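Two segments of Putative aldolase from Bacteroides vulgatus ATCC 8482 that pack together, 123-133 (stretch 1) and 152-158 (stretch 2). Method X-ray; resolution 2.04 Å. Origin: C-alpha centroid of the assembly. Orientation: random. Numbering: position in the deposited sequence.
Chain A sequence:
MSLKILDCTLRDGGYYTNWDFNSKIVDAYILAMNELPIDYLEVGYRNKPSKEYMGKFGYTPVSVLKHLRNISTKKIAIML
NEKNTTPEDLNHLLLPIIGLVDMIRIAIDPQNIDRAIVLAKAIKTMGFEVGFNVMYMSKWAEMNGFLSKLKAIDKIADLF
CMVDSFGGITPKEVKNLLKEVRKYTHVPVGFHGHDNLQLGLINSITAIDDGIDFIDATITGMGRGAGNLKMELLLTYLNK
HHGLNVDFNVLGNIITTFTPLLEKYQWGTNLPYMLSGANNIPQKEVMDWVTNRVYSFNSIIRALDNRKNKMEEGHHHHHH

Stretch 1 123-133: IKTMGFEVGFN
Stretch 2, residues 152-158: AIDKIAD

The apolar centre is the ring of Phe132, whose CA-to-CB bond points toward stretch 2 (chi1 -74°, m; chi2 -133°). Phe132 CE1 lies 3.8 Å from Ile153 CG2 (chi1 p, chi2 t) and Phe132 CE2 3.9 Å from Ala157 CB, both oblique to the ring. CG2 of Ile156 (chi1 m, chi2 p) sits at the ring edge, near its plane, 4.5 Å from Phe132 CE2, and is also 4.5 Å from CB of Val130 (chi1 t). These are van der Waals contacts between buried side chains.

Stretch 2 leaves a 3-10 segment at 152-153 and turns tightly: Ile156 N and Ala157 N both donate to Ile153 O (3.0 and 2.9 Å). Ala157 is then extended (-61/139), bringing Asp158 beside strand 129-133, with CA atoms of Val130 and Asp158 5.3 Å apart. Asp158 (chi1 m) clasps Val130 twice: Asp158 N donates to Val130 O (2.7 Å, 161°), and Val130 N to Asp158 OD2 (2.8 Å, 163°), so a carboxylate satisfies one strand amide.

At the polar edge, Lys124 (t, p, t, m), near the end of the helix, has its CA-to-CB bond toward stretch 2; the helix closes in a Schellman motif at Gly127 (90/11). Lys124 NZ makes a weak hydrogen bond to Ile156 O (3.3 Å) and a long salt bridge to Asp158 OD2 (3.8 Å).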

# COMPACT_ATOMS: atom_id res chain seq x y z
N ILE A 123 10.29 34.49 10.84
CA ILE A 123 11.26 33.65 10.15
C ILE A 123 11.56 34.20 8.75
O ILE A 123 12.68 34.13 8.26
CB ILE A 123 10.74 32.19 10.01
CG1 ILE A 123 10.62 31.54 11.39
CG2 ILE A 123 11.68 31.38 9.13
CD1 ILE A 123 10.01 30.14 11.36
N LYS A 124 10.54 34.78 8.13
CA LYS A 124 10.69 35.33 6.79
C LYS A 124 11.65 36.52 6.74
O LYS A 124 12.34 36.72 5.74
CB LYS A 124 9.33 35.73 6.22
CG LYS A 124 9.26 35.63 4.72
CD LYS A 124 9.37 34.17 4.28
CE LYS A 124 9.60 34.07 2.78
NZ LYS A 124 8.56 34.83 2.04
N THR A 125 11.69 37.31 7.81
CA THR A 125 12.58 38.46 7.85
C THR A 125 14.04 38.02 7.99
O THR A 125 14.96 38.82 7.80
CB THR A 125 12.23 39.43 9.01
OG1 THR A 125 12.34 38.73 10.26
CG2 THR A 125 10.82 39.95 8.86
N MSE A 126 14.25 36.75 8.32
CA MSE A 126 15.61 36.22 8.47
C MSE A 126 16.14 35.67 7.14
O MSE A 126 17.28 35.22 7.05
CB MSE A 126 15.64 35.15 9.56
CG MSE A 126 15.34 35.71 10.95
SE MSE A 126 15.36 34.41 12.41
CE MSE A 126 17.25 34.06 12.46
N GLY A 127 15.29 35.71 6.11
CA GLY A 127 15.71 35.27 4.79
C GLY A 127 15.51 33.81 4.43
O GLY A 127 16.02 33.35 3.41
N PHE A 128 14.77 33.09 5.26
CA PHE A 128 14.51 31.67 5.02
C PHE A 128 13.23 31.47 4.22
O PHE A 128 12.34 32.33 4.24
CB PHE A 128 14.33 30.91 6.34
CG PHE A 128 15.57 30.81 7.18
CD1 PHE A 128 16.60 29.95 6.83
CD2 PHE A 128 15.69 31.55 8.36
CE1 PHE A 128 17.73 29.82 7.64
CE2 PHE A 128 16.81 31.43 9.18
CZ PHE A 128 17.84 30.56 8.82
N GLU A 129 13.13 30.35 3.52
CA GLU A 129 11.90 30.00 2.82
C GLU A 129 11.09 29.45 4.00
O GLU A 129 11.67 28.85 4.91
CB GLU A 129 12.13 28.88 1.81
CG GLU A 129 12.66 29.32 0.45
CD GLU A 129 13.05 28.13 -0.41
OE1 GLU A 129 12.74 26.98 -0.04
OE2 GLU A 129 13.67 28.35 -1.47
N VAL A 130 9.78 29.65 4.01
CA VAL A 130 8.97 29.14 5.12
C VAL A 130 7.92 28.15 4.68
O VAL A 130 7.17 28.40 3.73
CB VAL A 130 8.26 30.29 5.88
CG1 VAL A 130 7.42 29.71 7.03
CG2 VAL A 130 9.28 31.26 6.42
N GLY A 131 7.87 27.01 5.37
CA GLY A 131 6.89 25.99 5.05
C GLY A 131 5.94 25.71 6.21
O GLY A 131 6.36 25.61 7.36
N PHE A 132 4.65 25.61 5.90
CA PHE A 132 3.64 25.31 6.92
C PHE A 132 3.23 23.84 6.76
O PHE A 132 2.69 23.46 5.72
CB PHE A 132 2.37 26.16 6.73
CG PHE A 132 2.50 27.60 7.13
CD1 PHE A 132 1.52 28.20 7.93
CD2 PHE A 132 3.55 28.39 6.67
CE1 PHE A 132 1.59 29.55 8.26
CE2 PHE A 132 3.62 29.74 6.99
CZ PHE A 132 2.64 30.33 7.78
N ASN A 133 3.51 23.02 7.77
CA ASN A 133 3.10 21.62 7.74
C ASN A 133 1.94 21.53 8.72
O ASN A 133 2.14 21.26 9.91
CB ASN A 133 4.25 20.71 8.15
CG ASN A 133 5.10 20.27 6.96
OD1 ASN A 133 5.48 21.08 6.11
ND2 ASN A 133 5.42 18.97 6.89
N ALA A 152 -4.03 34.98 5.06
CA ALA A 152 -2.99 35.70 5.79
C ALA A 152 -1.57 35.18 5.57
O ALA A 152 -0.60 35.82 5.96
CB ALA A 152 -3.32 35.70 7.29
N ILE A 153 -1.44 34.02 4.93
CA ILE A 153 -0.12 33.45 4.68
C ILE A 153 0.40 33.71 3.27
O ILE A 153 1.53 33.35 2.95
CB ILE A 153 -0.11 31.92 4.93
CG1 ILE A 153 -0.78 31.18 3.77
CG2 ILE A 153 -0.86 31.60 6.21
CD1 ILE A 153 -0.63 29.66 3.84
N ASP A 154 -0.42 34.34 2.43
CA ASP A 154 -0.04 34.62 1.05
C ASP A 154 1.32 35.27 0.81
O ASP A 154 1.99 34.96 -0.18
CB ASP A 154 -1.12 35.47 0.36
CG ASP A 154 -2.33 34.65 -0.03
OD1 ASP A 154 -2.21 33.41 -0.14
OD2 ASP A 154 -3.41 35.24 -0.24
N LYS A 155 1.74 36.18 1.69
CA LYS A 155 3.03 36.84 1.52
C LYS A 155 4.16 36.21 2.32
O LYS A 155 5.32 36.62 2.19
CB LYS A 155 2.92 38.33 1.88
CG LYS A 155 2.56 39.25 0.72
CD LYS A 155 1.24 38.87 0.09
CE LYS A 155 0.91 39.77 -1.08
NZ LYS A 155 -0.40 39.40 -1.71
N ILE A 156 3.84 35.22 3.14
CA ILE A 156 4.84 34.56 3.97
C ILE A 156 5.19 33.13 3.55
O ILE A 156 6.35 32.81 3.33
CB ILE A 156 4.40 34.49 5.45
CG1 ILE A 156 4.21 35.90 6.01
CG2 ILE A 156 5.45 33.76 6.27
CD1 ILE A 156 2.84 36.48 5.75
N ALA A 157 4.17 32.29 3.45
CA ALA A 157 4.39 30.89 3.09
C ALA A 157 5.01 30.67 1.71
O ALA A 157 4.68 31.34 0.75
CB ALA A 157 3.07 30.13 3.18
N ASP A 158 5.94 29.71 1.66
CA ASP A 158 6.59 29.31 0.43
C ASP A 158 6.06 27.91 0.14
O ASP A 158 6.25 27.36 -0.94
CB ASP A 158 8.10 29.27 0.62
CG ASP A 158 8.70 30.65 0.67
OD1 ASP A 158 8.79 31.28 -0.40
OD2 ASP A 158 9.07 31.11 1.77